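Local coordinates for protein CmeC (Campylobacter jejuni, PDB 4MT4) that probably serves as the trimeric outer membrane channel of a multidrug efflux system, carrying compounds out of the cell through a beta barrel and a long helical tunnel, at residues Glu398-Arg403 and Gly407-Gln412; Glu181-Ile186 and Glu416-Trp421; Ala143-Tyr148 and Lys458-Glu463; Leu52-Asn57 and Ala150-Val155; Asp17-Ala22 and Glu26-Ser31. One frame throughout, in Å; residues are numbered along the deposited sequence.

Contact 1: residues Glu398-Arg403 and Gly407-Gln412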
# COMPACT_ATOMS: atom_id res chain seq x y z
N GLU B 398 -35.24 -26.08 -25.76
CA GLU B 398 -36.51 -26.78 -25.63
C GLU B 398 -36.86 -27.53 -26.91
O GLU B 398 -37.37 -28.65 -26.86
CB GLU B 398 -37.63 -25.80 -25.27
CG GLU B 398 -37.55 -25.26 -23.85
CD GLU B 398 -38.63 -24.24 -23.56
OE1 GLU B 398 -39.19 -23.67 -24.52
OE2 GLU B 398 -38.92 -24.01 -22.36
N ILE B 399 -36.58 -26.91 -28.05
CA ILE B 399 -36.81 -27.55 -29.34
C ILE B 399 -35.78 -28.66 -29.58
O ILE B 399 -36.11 -29.73 -30.09
CB ILE B 399 -36.75 -26.54 -30.50
CG1 ILE B 399 -37.77 -25.42 -30.29
CG2 ILE B 399 -37.01 -27.23 -31.83
CD1 ILE B 399 -37.72 -24.35 -31.35
N ALA B 400 -34.54 -28.40 -29.19
CA ALA B 400 -33.45 -29.35 -29.39
C ALA B 400 -33.65 -30.61 -28.57
O ALA B 400 -33.20 -31.69 -28.95
CB ALA B 400 -32.11 -28.70 -29.06
N LYS B 401 -34.32 -30.48 -27.42
CA LYS B 401 -34.59 -31.63 -26.57
C LYS B 401 -35.67 -32.51 -27.18
O LYS B 401 -35.58 -33.74 -27.15
CB LYS B 401 -35.00 -31.19 -25.17
CG LYS B 401 -35.43 -32.34 -24.27
CD LYS B 401 -35.77 -31.88 -22.87
CE LYS B 401 -36.44 -32.99 -22.07
NZ LYS B 401 -35.65 -34.25 -22.09
N GLU B 402 -36.70 -31.88 -27.74
CA GLU B 402 -37.78 -32.59 -28.41
C GLU B 402 -37.26 -33.41 -29.58
O GLU B 402 -37.69 -34.54 -29.80
CB GLU B 402 -38.85 -31.60 -28.90
CG GLU B 402 -39.56 -30.85 -27.79
CD GLU B 402 -40.43 -29.72 -28.31
OE1 GLU B 402 -40.29 -29.36 -29.50
OE2 GLU B 402 -41.26 -29.19 -27.53
N ARG B 403 -36.33 -32.83 -30.33
CA ARG B 403 -35.77 -33.47 -31.52
C ARG B 403 -34.82 -34.61 -31.15
O ARG B 403 -34.79 -35.64 -31.83
CB ARG B 403 -35.05 -32.44 -32.39
CG ARG B 403 -35.96 -31.36 -32.95
CD ARG B 403 -35.20 -30.44 -33.90
NE ARG B 403 -36.10 -29.49 -34.55
CZ ARG B 403 -35.71 -28.60 -35.46
NH1 ARG B 403 -34.44 -28.52 -35.82
NH2 ARG B 403 -36.60 -27.78 -36.00
N GLY B 407 -34.84 -38.81 -31.85
CA GLY B 407 -33.70 -39.21 -32.66
C GLY B 407 -33.42 -38.34 -33.86
O GLY B 407 -32.68 -38.74 -34.76
N GLU B 408 -33.99 -37.14 -33.89
CA GLU B 408 -33.82 -36.24 -35.02
C GLU B 408 -32.73 -35.20 -34.76
O GLU B 408 -32.65 -34.19 -35.46
CB GLU B 408 -35.14 -35.55 -35.35
CG GLU B 408 -36.19 -36.48 -35.93
CD GLU B 408 -37.44 -35.75 -36.39
OE1 GLU B 408 -37.57 -34.55 -36.07
OE2 GLU B 408 -38.28 -36.37 -37.07
N MET B 409 -31.90 -35.46 -33.76
CA MET B 409 -30.74 -34.61 -33.49
C MET B 409 -29.66 -35.41 -32.77
O MET B 409 -29.94 -36.18 -31.85
CB MET B 409 -31.14 -33.39 -32.65
CG MET B 409 -29.96 -32.49 -32.29
SD MET B 409 -30.43 -30.99 -31.41
CE MET B 409 -31.38 -30.13 -32.67
N SER B 410 -28.41 -35.22 -33.20
CA SER B 410 -27.28 -35.90 -32.58
C SER B 410 -27.11 -35.46 -31.13
O SER B 410 -27.51 -34.36 -30.75
CB SER B 410 -25.99 -35.62 -33.36
OG SER B 410 -25.65 -34.25 -33.29
N LEU B 411 -26.52 -36.34 -30.31
CA LEU B 411 -26.27 -36.04 -28.91
C LEU B 411 -25.37 -34.82 -28.77
O LEU B 411 -25.57 -33.98 -27.89
CB LEU B 411 -25.65 -37.25 -28.21
CG LEU B 411 -25.21 -37.06 -26.76
CD1 LEU B 411 -26.40 -36.78 -25.85
CD2 LEU B 411 -24.43 -38.26 -26.27
N GLN B 412 -24.37 -34.74 -29.64
CA GLN B 412 -23.41 -33.64 -29.64
C GLN B 412 -24.09 -32.28 -29.83
O GLN B 412 -23.81 -31.34 -29.09
CB GLN B 412 -22.37 -33.86 -30.74
CG GLN B 412 -21.40 -32.71 -30.91
CD GLN B 412 -20.40 -32.96 -32.02
OE1 GLN B 412 -20.28 -34.08 -32.52
NE2 GLN B 412 -19.68 -31.92 -32.42
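Met409 sends CG anti to its backbone N (chi1 178°) and then bends at its last torsion, chi3 -66°, which turns the thioether back onto the helix that has just ended. Its SD comes to rest 3.7 Å from Ala400 CB, and the terminal CE lies over the same alanine, so sulfur and methyl together cover one small residue in the last two turns of the helix. Arg403 starts the other way, with CG beside the backbone N, and its extended chain crosses the methionine at a slant. The two meet at their roots, CB to CB at 4.0 Å, and again where Arg403 CD passes Met409 CE at 4.0 Å. The backbone here is a Schellman motif. Gly407, with positive phi (79°), is its C-prime residue, and the chain turns back sharply enough for Glu408 N to donate to Arg403 O at 2.7 Å, while Gly407 N bonds to Tyr404 O. Glu408 also lays its CB 3.5 Å from Arg403 O. Ser410 then N-caps the next helix, its OG accepting from Asp413 N. Helices 339-405 and 411-445 thus form a hairpin with a short connection, as in other outer membrane factors. Tyr202 of a neighbouring subunit packs on Met409 and makes a cation-pi contact with Arg403.

Contact 2: residues Glu181-Ile186 and Glu416-Trp421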
# COMPACT_ATOMS: atom_id res chain seq x y z
N GLU B 181 -27.20 -32.15 -12.49
CA GLU B 181 -28.17 -33.21 -12.22
C GLU B 181 -28.66 -33.87 -13.50
O GLU B 181 -28.62 -35.09 -13.64
CB GLU B 181 -29.36 -32.66 -11.42
CG GLU B 181 -29.00 -32.10 -10.05
CD GLU B 181 -28.42 -33.15 -9.12
OE1 GLU B 181 -28.74 -34.34 -9.29
OE2 GLU B 181 -27.64 -32.77 -8.22
N SER B 182 -29.13 -33.05 -14.44
CA SER B 182 -29.68 -33.57 -15.69
C SER B 182 -28.58 -34.17 -16.57
O SER B 182 -28.83 -35.08 -17.35
CB SER B 182 -30.42 -32.48 -16.45
OG SER B 182 -31.34 -31.81 -15.60
N ALA B 183 -27.37 -33.64 -16.43
CA ALA B 183 -26.22 -34.18 -17.15
C ALA B 183 -25.89 -35.58 -16.65
O ALA B 183 -25.41 -36.42 -17.41
CB ALA B 183 -25.02 -33.27 -17.01
N LYS B 184 -26.16 -35.81 -15.37
CA LYS B 184 -25.96 -37.13 -14.79
C LYS B 184 -27.04 -38.08 -15.28
O LYS B 184 -26.79 -39.27 -15.50
CB LYS B 184 -25.98 -37.05 -13.26
CG LYS B 184 -25.55 -38.34 -12.57
CD LYS B 184 -26.42 -38.64 -11.37
CE LYS B 184 -26.39 -37.51 -10.36
NZ LYS B 184 -27.27 -37.80 -9.19
N GLU B 185 -28.25 -37.55 -15.45
CA GLU B 185 -29.37 -38.32 -15.97
C GLU B 185 -29.13 -38.68 -17.43
O GLU B 185 -29.46 -39.78 -17.87
CB GLU B 185 -30.68 -37.54 -15.83
CG GLU B 185 -31.90 -38.26 -16.39
CD GLU B 185 -32.22 -39.54 -15.65
OE1 GLU B 185 -31.83 -39.67 -14.47
OE2 GLU B 185 -32.87 -40.43 -16.25
N ILE B 186 -28.55 -37.75 -18.18
CA ILE B 186 -28.22 -37.99 -19.58
C ILE B 186 -27.23 -39.15 -19.71
O ILE B 186 -27.41 -40.03 -20.55
CB ILE B 186 -27.63 -36.72 -20.24
CG1 ILE B 186 -28.72 -35.67 -20.44
CG2 ILE B 186 -26.98 -37.07 -21.58
CD1 ILE B 186 -28.20 -34.34 -20.95
N GLU B 416 -24.60 -29.34 -26.90
CA GLU B 416 -24.15 -27.99 -27.23
C GLU B 416 -25.24 -26.96 -26.97
O GLU B 416 -24.98 -25.91 -26.37
CB GLU B 416 -23.69 -27.92 -28.69
CG GLU B 416 -23.43 -26.51 -29.19
CD GLU B 416 -23.01 -26.48 -30.65
OE1 GLU B 416 -22.38 -27.44 -31.12
OE2 GLU B 416 -23.33 -25.48 -31.33
N ALA B 417 -26.45 -27.25 -27.42
CA ALA B 417 -27.58 -26.34 -27.25
C ALA B 417 -27.88 -26.13 -25.77
O ALA B 417 -28.25 -25.03 -25.35
CB ALA B 417 -28.80 -26.87 -27.98
N ARG B 418 -27.72 -27.19 -25.00
CA ARG B 418 -27.93 -27.16 -23.56
C ARG B 418 -26.84 -26.35 -22.85
O ARG B 418 -27.12 -25.60 -21.91
CB ARG B 418 -27.97 -28.59 -23.01
CG ARG B 418 -27.98 -28.71 -21.50
CD ARG B 418 -27.88 -30.17 -21.09
NE ARG B 418 -27.51 -30.34 -19.69
CZ ARG B 418 -28.38 -30.55 -18.71
NH1 ARG B 418 -29.67 -30.62 -18.98
NH2 ARG B 418 -27.95 -30.69 -17.47
N GLN B 419 -25.60 -26.49 -23.32
CA GLN B 419 -24.48 -25.74 -22.77
C GLN B 419 -24.63 -24.26 -23.06
O GLN B 419 -24.26 -23.41 -22.25
CB GLN B 419 -23.16 -26.26 -23.34
CG GLN B 419 -21.92 -25.55 -22.81
CD GLN B 419 -21.58 -25.95 -21.40
OE1 GLN B 419 -21.90 -25.25 -20.44
NE2 GLN B 419 -20.91 -27.09 -21.25
N ASN B 420 -25.18 -23.95 -24.23
CA ASN B 420 -25.40 -22.57 -24.64
C ASN B 420 -26.43 -21.86 -23.77
O ASN B 420 -26.27 -20.69 -23.43
CB ASN B 420 -25.84 -22.51 -26.11
CG ASN B 420 -24.71 -22.85 -27.06
OD1 ASN B 420 -23.53 -22.76 -26.71
ND2 ASN B 420 -25.07 -23.24 -28.28
N TRP B 421 -27.49 -22.58 -23.40
CA TRP B 421 -28.50 -22.04 -22.50
C TRP B 421 -27.89 -21.76 -21.13
O TRP B 421 -28.14 -20.71 -20.53
CB TRP B 421 -29.68 -23.01 -22.36
CG TRP B 421 -30.73 -22.55 -21.39
CD1 TRP B 421 -31.05 -21.26 -21.08
CD2 TRP B 421 -31.58 -23.38 -20.59
NE1 TRP B 421 -32.06 -21.24 -20.14
CE2 TRP B 421 -32.40 -22.53 -19.82
CE3 TRP B 421 -31.74 -24.76 -20.44
CZ2 TRP B 421 -33.36 -23.01 -18.93
CZ3 TRP B 421 -32.69 -25.24 -19.56
CH2 TRP B 421 -33.48 -24.36 -18.81
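Arg418 reaches straight across from helix 416-421 to helix 181-186: a trans first torsion (chi1 172°) aims the side chain at the other helix, and it stays extended from CG to NE. The guanidinium arrives fork first at Ser182, whose CB lies 3.2 Å from both Arg418 NH1 and Arg418 NH2, with Ser182 OG farther out at the edge and in the plane of the group. Ile186 runs past the arginine in the opposite direction; its CD1 sits over one guanidinium face, toward the rim, and 4.2 Å from Arg418 CD. No hydrogen bond joins the two segments. Arg418 NH2 instead bonds to Ala179 O, one turn back on the same helix as Ser182, and Ser182 OG is taken by Glu178. The long arginine does most of the bridging between the two antiparallel segments, whose axes come no nearer than 12.7 Å. Helices 129-195 and 411-445 meet here in the helical tunnel, with Tyr397 of helix 339-405 packing against Arg418 and Asn210 and Met214 of helix 201-236 against Ala183.

Contact 3: residues Ala143-Tyr148 and Lys458-Glu463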
# COMPACT_ATOMS: atom_id res chain seq x y z
N ALA B 143 -11.02 16.98 9.25
CA ALA B 143 -10.61 16.07 8.19
C ALA B 143 -10.84 14.62 8.61
O ALA B 143 -11.19 13.78 7.79
CB ALA B 143 -9.15 16.29 7.83
N SER B 144 -10.64 14.35 9.90
CA SER B 144 -10.84 13.01 10.44
C SER B 144 -12.32 12.65 10.46
O SER B 144 -12.69 11.48 10.35
CB SER B 144 -10.25 12.89 11.85
OG SER B 144 -10.96 13.70 12.77
N GLU B 145 -13.17 13.67 10.60
CA GLU B 145 -14.62 13.46 10.57
C GLU B 145 -15.08 13.10 9.16
O GLU B 145 -15.90 12.20 8.97
CB GLU B 145 -15.35 14.71 11.06
CG GLU B 145 -15.28 14.93 12.57
CD GLU B 145 -16.11 16.12 13.02
OE1 GLU B 145 -15.98 17.20 12.41
OE2 GLU B 145 -16.89 15.96 13.98
N TYR B 146 -14.54 13.82 8.18
CA TYR B 146 -14.85 13.55 6.78
C TYR B 146 -14.26 12.22 6.34
O TYR B 146 -14.83 11.53 5.49
CB TYR B 146 -14.33 14.68 5.89
CG TYR B 146 -15.03 16.00 6.10
CD1 TYR B 146 -16.38 16.06 6.40
CD2 TYR B 146 -14.33 17.20 6.01
CE1 TYR B 146 -17.02 17.26 6.59
CE2 TYR B 146 -14.96 18.42 6.20
CZ TYR B 146 -16.31 18.44 6.49
OH TYR B 146 -16.95 19.64 6.68
N ASP B 147 -13.12 11.86 6.92
CA ASP B 147 -12.50 10.57 6.66
C ASP B 147 -13.35 9.43 7.22
O ASP B 147 -13.39 8.34 6.66
CB ASP B 147 -11.09 10.50 7.26
CG ASP B 147 -10.06 11.21 6.40
OD1 ASP B 147 -10.33 11.43 5.20
OD2 ASP B 147 -8.97 11.54 6.92
N TYR B 148 -14.04 9.70 8.32
CA TYR B 148 -14.94 8.71 8.91
C TYR B 148 -16.17 8.51 8.05
O TYR B 148 -16.64 7.39 7.86
CB TYR B 148 -15.35 9.13 10.32
CG TYR B 148 -16.41 8.23 10.93
CD1 TYR B 148 -16.08 6.98 11.43
CD2 TYR B 148 -17.74 8.64 11.01
CE1 TYR B 148 -17.05 6.16 11.99
CE2 TYR B 148 -18.71 7.83 11.56
CZ TYR B 148 -18.36 6.58 12.05
OH TYR B 148 -19.32 5.77 12.61
N LYS B 458 -22.79 16.15 14.92
CA LYS B 458 -24.12 15.68 15.33
C LYS B 458 -24.56 14.49 14.48
O LYS B 458 -25.16 13.55 14.99
CB LYS B 458 -25.13 16.83 15.22
CG LYS B 458 -26.58 16.39 15.24
CD LYS B 458 -27.51 17.57 15.05
CE LYS B 458 -28.92 17.11 14.73
NZ LYS B 458 -28.97 16.35 13.44
N ASN B 459 -24.26 14.55 13.18
CA ASN B 459 -24.59 13.46 12.27
C ASN B 459 -23.80 12.20 12.58
O ASN B 459 -24.35 11.10 12.58
CB ASN B 459 -24.36 13.88 10.82
CG ASN B 459 -25.43 14.81 10.30
OD1 ASN B 459 -26.57 14.78 10.77
ND2 ASN B 459 -25.08 15.64 9.33
N ILE B 460 -22.50 12.36 12.84
CA ILE B 460 -21.62 11.23 13.14
C ILE B 460 -22.06 10.51 14.40
O ILE B 460 -22.14 9.28 14.43
CB ILE B 460 -20.15 11.69 13.29
CG1 ILE B 460 -19.55 11.99 11.91
CG2 ILE B 460 -19.33 10.62 13.99
CD1 ILE B 460 -18.12 12.49 11.97
N LYS B 461 -22.38 11.27 15.44
CA LYS B 461 -22.84 10.70 16.70
C LYS B 461 -24.17 9.97 16.53
O LYS B 461 -24.39 8.91 17.12
CB LYS B 461 -22.97 11.79 17.77
CG LYS B 461 -23.46 11.28 19.12
CD LYS B 461 -23.30 12.32 20.21
CE LYS B 461 -23.69 11.75 21.56
NZ LYS B 461 -23.40 12.69 22.68
N GLU B 462 -25.05 10.53 15.70
CA GLU B 462 -26.36 9.94 15.46
C GLU B 462 -26.27 8.64 14.67
O GLU B 462 -27.01 7.69 14.94
CB GLU B 462 -27.26 10.94 14.73
CG GLU B 462 -28.55 10.35 14.17
CD GLU B 462 -29.42 9.70 15.23
OE1 GLU B 462 -29.50 10.25 16.35
OE2 GLU B 462 -30.00 8.63 14.95
N GLU B 463 -25.36 8.59 13.71
CA GLU B 463 -25.26 7.44 12.81
C GLU B 463 -24.31 6.35 13.34
O GLU B 463 -24.24 5.26 12.78
CB GLU B 463 -24.80 7.89 11.42
CG GLU B 463 -23.36 8.36 11.36
CD GLU B 463 -23.02 9.04 10.05
OE1 GLU B 463 -23.91 9.10 9.17
OE2 GLU B 463 -21.87 9.50 9.89
O HOH W 1 -21.34 4.47 11.48
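The segments 143-148 and 458-463 run in roughly the same direction, crossing at 40° with their axes 11.0 Å apart, and come nearest at Glu145 and Ile460. Ile460 fills the gap with both of its branches. CD1 lies against the aliphatic root of Glu145, 3.7 Å from Glu145 CB. CG2 meets the Tyr148 ring at a slant, 3.8 Å from Tyr148 CE2. A chi1 of 173° swings that ring out toward Ile460 and Glu463, and ring and isoleucine lie alongside each other, pointing opposite ways. Glu463 reaches the same ring carbon from the edge: its OE2 lies near the ring plane, 3.9 Å from Tyr148 CE2, with carboxylate and ring planes 51° apart. That oxygen is also close to the Glu149 carboxylate, which would probably favour protonation of one of the two. A water 2.7 Å from Tyr148 OH, hydrogen-bonded to it, donates a longer bond of 3.3 Å to Glu463 O; Tyr148 OH further bonds to Ser464 OG, and Glu145 OE2 to Ser457 OG. Helix 456-463 packs at a slant on the long helix 129-195, with Met67 of helix 58-79 against Ile460 and Leu60 against Tyr148, while helix 273-293 meets Ala143 and Tyr146.

Contact 4: residues Leu52-Asn57 and Ala150-Val155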
# COMPACT_ATOMS: atom_id res chain seq x y z
N LEU B 52 -25.08 -5.10 10.46
CA LEU B 52 -23.99 -5.88 11.04
C LEU B 52 -22.64 -5.23 10.75
O LEU B 52 -21.75 -5.22 11.60
CB LEU B 52 -24.01 -7.32 10.52
CG LEU B 52 -25.06 -8.25 11.12
CD1 LEU B 52 -25.21 -9.52 10.29
CD2 LEU B 52 -24.69 -8.59 12.56
N ALA B 53 -22.50 -4.70 9.54
CA ALA B 53 -21.29 -3.99 9.14
C ALA B 53 -21.12 -2.73 9.97
O ALA B 53 -20.06 -2.48 10.54
CB ALA B 53 -21.33 -3.66 7.66
N LEU B 54 -22.18 -1.93 10.05
CA LEU B 54 -22.16 -0.69 10.82
C LEU B 54 -21.94 -0.94 12.31
O LEU B 54 -21.63 -0.02 13.06
CB LEU B 54 -23.46 0.08 10.61
CG LEU B 54 -23.68 0.65 9.21
CD1 LEU B 54 -25.08 1.23 9.07
CD2 LEU B 54 -22.63 1.70 8.89
N LYS B 55 -22.10 -2.19 12.72
CA LYS B 55 -21.92 -2.58 14.11
C LYS B 55 -20.57 -3.23 14.36
O LYS B 55 -19.92 -2.97 15.38
CB LYS B 55 -23.05 -3.52 14.54
CG LYS B 55 -22.88 -4.10 15.94
CD LYS B 55 -23.95 -5.14 16.24
CE LYS B 55 -23.72 -5.78 17.60
NZ LYS B 55 -22.41 -6.47 17.68
N ASN B 56 -20.13 -4.08 13.44
CA ASN B 56 -18.97 -4.93 13.69
C ASN B 56 -17.72 -4.64 12.85
O ASN B 56 -16.63 -5.10 13.20
CB ASN B 56 -19.37 -6.40 13.49
CG ASN B 56 -20.49 -6.83 14.42
OD1 ASN B 56 -20.56 -6.40 15.57
ND2 ASN B 56 -21.36 -7.70 13.92
N ASN B 57 -17.86 -3.90 11.76
CA ASN B 57 -16.73 -3.65 10.86
C ASN B 57 -15.57 -2.94 11.57
O ASN B 57 -15.75 -1.87 12.15
CB ASN B 57 -17.16 -2.83 9.64
CG ASN B 57 -16.09 -2.77 8.57
OD1 ASN B 57 -15.20 -1.92 8.61
ND2 ASN B 57 -16.17 -3.68 7.60
N ALA B 150 -16.26 9.07 4.86
CA ALA B 150 -15.76 8.40 3.67
C ALA B 150 -15.58 6.91 3.93
O ALA B 150 -15.88 6.08 3.07
CB ALA B 150 -14.44 9.02 3.23
N ALA B 151 -15.11 6.58 5.13
CA ALA B 151 -14.91 5.19 5.52
C ALA B 151 -16.25 4.48 5.69
O ALA B 151 -16.38 3.31 5.32
CB ALA B 151 -14.10 5.11 6.80
N ARG B 152 -17.23 5.19 6.24
CA ARG B 152 -18.56 4.63 6.44
C ARG B 152 -19.20 4.27 5.10
O ARG B 152 -19.71 3.17 4.92
CB ARG B 152 -19.44 5.61 7.21
CG ARG B 152 -20.73 5.01 7.75
CD ARG B 152 -21.54 6.04 8.53
NE ARG B 152 -22.56 5.42 9.36
CZ ARG B 152 -23.81 5.19 8.97
NH1 ARG B 152 -24.68 4.63 9.80
NH2 ARG B 152 -24.19 5.52 7.74
N LEU B 153 -19.17 5.22 4.17
CA LEU B 153 -19.71 5.01 2.83
C LEU B 153 -19.02 3.86 2.12
O LEU B 153 -19.66 3.04 1.46
CB LEU B 153 -19.58 6.29 2.01
CG LEU B 153 -19.95 6.21 0.52
CD1 LEU B 153 -21.38 5.72 0.33
CD2 LEU B 153 -19.73 7.55 -0.16
N SER B 154 -17.70 3.79 2.27
CA SER B 154 -16.90 2.74 1.65
C SER B 154 -17.25 1.36 2.20
O SER B 154 -17.41 0.40 1.45
CB SER B 154 -15.41 3.02 1.86
OG SER B 154 -14.61 1.93 1.44
N VAL B 155 -17.36 1.26 3.52
CA VAL B 155 -17.68 0.01 4.19
C VAL B 155 -19.07 -0.48 3.81
O VAL B 155 -19.26 -1.66 3.52
CB VAL B 155 -17.58 0.16 5.73
CG1 VAL B 155 -18.27 -1.00 6.43
CG2 VAL B 155 -16.13 0.26 6.16
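Arg152 is the first residue of the 150-155 segment to meet the end of helix 44-56, and it does so through Leu54. With chi1 at -167° the side chain heads away from its own backbone N, and, extended from CG to NE, it crosses the leucine at about a right angle. Leu54 CD2 then lies over one guanidinium face, toward the rim, 3.7 Å from Arg152 CZ, while the other methyl, Leu54 CD1, approaches Arg152 NH1 at 3.5 Å. This is apolar cover on a charged group whose hydrogen bond goes elsewhere, from NH1 to Glu463 O. One turn on, Val155 points both methyls at the opposing chain. Its CG1 touches Ala53 CB at 4.2 Å and packs more closely on the amide of Asn57, 3.5 Å from Asn57 CG. Its CG2 comes to 3.4 Å from Asn57 OD1. The amide is held from outside the contact: OD1 N-caps the following helix by accepting from Leu60 N, and ND2 donates to Leu235 O. The contact thus sits at the junction of helices 44-56 and 58-79, against the side of helix 129-195, with Leu60 beside Leu54 and Arg152, and Thr236 of helix 201-236 packed on Ala53.

Contact 5: residues Asp17-Ala22 and Glu26-Ser31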
# COMPACT_ATOMS: atom_id res chain seq x y z
N ASP B 17 -25.17 18.25 -16.86
CA ASP B 17 -25.85 17.57 -17.96
C ASP B 17 -26.47 16.26 -17.48
O ASP B 17 -25.76 15.30 -17.21
CB ASP B 17 -24.88 17.31 -19.11
CG ASP B 17 -25.50 16.50 -20.23
OD1 ASP B 17 -26.70 16.68 -20.51
OD2 ASP B 17 -24.77 15.68 -20.84
N ASN B 18 -27.79 16.24 -17.40
CA ASN B 18 -28.51 15.10 -16.82
C ASN B 18 -28.78 13.98 -17.81
O ASN B 18 -29.51 13.03 -17.51
CB ASN B 18 -29.82 15.58 -16.21
CG ASN B 18 -29.61 16.51 -15.04
OD1 ASN B 18 -29.34 16.06 -13.92
ND2 ASN B 18 -29.73 17.81 -15.27
N LYS B 19 -28.20 14.08 -19.00
CA LYS B 19 -28.35 13.06 -20.02
C LYS B 19 -27.14 12.13 -20.06
O LYS B 19 -27.13 11.13 -20.77
CB LYS B 19 -28.55 13.71 -21.39
CG LYS B 19 -29.86 14.44 -21.51
CD LYS B 19 -31.02 13.49 -21.27
CE LYS B 19 -31.37 12.68 -22.51
NZ LYS B 19 -32.62 11.89 -22.31
N LEU B 20 -26.13 12.47 -19.26
CA LEU B 20 -24.87 11.74 -19.26
C LEU B 20 -25.06 10.29 -18.79
O LEU B 20 -24.42 9.38 -19.31
CB LEU B 20 -23.85 12.45 -18.37
CG LEU B 20 -22.47 11.78 -18.25
CD1 LEU B 20 -21.85 11.59 -19.63
CD2 LEU B 20 -21.56 12.60 -17.35
N GLY B 21 -25.94 10.10 -17.82
CA GLY B 21 -26.22 8.77 -17.30
C GLY B 21 -27.67 8.37 -17.45
O GLY B 21 -28.18 7.56 -16.68
N ALA B 22 -28.34 8.94 -18.44
CA ALA B 22 -29.75 8.64 -18.68
C ALA B 22 -29.98 8.12 -20.09
O ALA B 22 -29.48 8.68 -21.06
CB ALA B 22 -30.60 9.88 -18.43
N GLU B 26 -35.35 7.16 -20.65
CA GLU B 26 -35.29 7.32 -19.20
C GLU B 26 -35.40 8.78 -18.78
O GLU B 26 -34.96 9.68 -19.50
CB GLU B 26 -34.00 6.72 -18.64
CG GLU B 26 -34.02 5.20 -18.51
CD GLU B 26 -32.75 4.65 -17.88
OE1 GLU B 26 -31.70 5.30 -18.01
OE2 GLU B 26 -32.82 3.58 -17.25
N LYS B 27 -36.00 9.01 -17.62
CA LYS B 27 -36.16 10.36 -17.08
C LYS B 27 -34.84 10.87 -16.50
O LYS B 27 -34.19 10.19 -15.70
CB LYS B 27 -37.26 10.39 -16.01
CG LYS B 27 -36.98 11.26 -14.79
CD LYS B 27 -37.27 12.73 -15.03
CE LYS B 27 -37.34 13.48 -13.71
NZ LYS B 27 -36.20 13.14 -12.82
N GLU B 28 -34.43 12.06 -16.92
CA GLU B 28 -33.21 12.67 -16.40
C GLU B 28 -33.44 13.14 -14.97
O GLU B 28 -34.28 14.01 -14.71
CB GLU B 28 -32.77 13.84 -17.28
CG GLU B 28 -33.55 13.98 -18.58
CD GLU B 28 -33.16 15.23 -19.34
OE1 GLU B 28 -32.24 15.94 -18.88
OE2 GLU B 28 -33.77 15.49 -20.40
N THR B 29 -32.69 12.57 -14.04
CA THR B 29 -32.88 12.82 -12.61
C THR B 29 -31.68 13.49 -11.95
O THR B 29 -30.54 13.10 -12.16
CB THR B 29 -33.17 11.50 -11.85
OG1 THR B 29 -34.18 10.76 -12.54
CG2 THR B 29 -33.63 11.79 -10.43
N ASN B 30 -31.97 14.51 -11.15
CA ASN B 30 -30.94 15.20 -10.37
C ASN B 30 -31.35 15.25 -8.91
O ASN B 30 -30.95 16.14 -8.16
CB ASN B 30 -30.71 16.61 -10.93
CG ASN B 30 -29.38 17.20 -10.48
OD1 ASN B 30 -28.45 16.48 -10.12
ND2 ASN B 30 -29.30 18.53 -10.50
N SER B 31 -32.18 14.29 -8.50
CA SER B 31 -32.65 14.21 -7.12
C SER B 31 -31.51 13.77 -6.20
O SER B 31 -30.63 13.01 -6.60
CB SER B 31 -33.82 13.23 -7.01
OG SER B 31 -33.42 11.90 -7.25
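Two irregular pieces of the N-terminal extension, ahead of the first helix 44-56, fold back on each other here, and the core of the meeting is Asn18 against Glu28. Their CB atoms approach to 3.6 Å, and Glu28 CB also lies 3.4 Å from Asn18 O. From there the Glu28 chain, nearly eclipsed at chi1 (-8°) and extended beyond CG, runs on to Lys19, whose own chain bends at chi2 (-59°) and again at chi3 and crosses it obliquely, so that the methylene Lys19 CD rests 3.4 Å from Glu28 CD. The charges stay farther apart, Lys19 NZ being 4.2 Å from Glu28 OE2, beyond a salt bridge. The 17-22 side is shaped by two overlapping type I beta turns, Asp17 to Leu20 and Lys19 to Ala22, which place Asn18, Lys19 and Ala22 along the second piece. Asn18 OD1 is pressed against Asn30 CB at 3.3 Å; the two amides are inclined at 58°, and this buried oxygen has no hydrogen-bonding partner in the model. Toward the later end of 17-22, Ala22 CB packs on Glu28 CA at 4.3 Å. Glu26 OE1 lies 3.9 Å from Ala22 C, accepts from Leu23 N and forms a salt bridge with Arg376 of helix 339-405. Thr262 ties both pieces together, its OG1 bonded to Asn18 O and Thr29 N. Tyr245 of a neighbouring subunit packs on Asp17 and Leu20.

In the fold
Contacts 3 and 4 are the buried pair, both on helix 129-195 near the centre of the subunit; their centres are 12 Å apart, and they touch through Arg152 and Glu463. Contact 2 lies on the same helix, farther along it. Contacts 1 and 2 share helix 411-445 at one end of the molecule and touch through Ala400 and Ala417, yet contact 1 is a surface turn, alone in having a direct hydrogen bond across its segments, whereas the partly buried contact 2 depends mainly on an arginine. Contact 5 lies apart, its nearest atoms about 14 Å from contact 4, and joins loop to loop. Contacts 1, 2 and 5 each meet a neighbouring subunit; contacts 3 and 4 meet none.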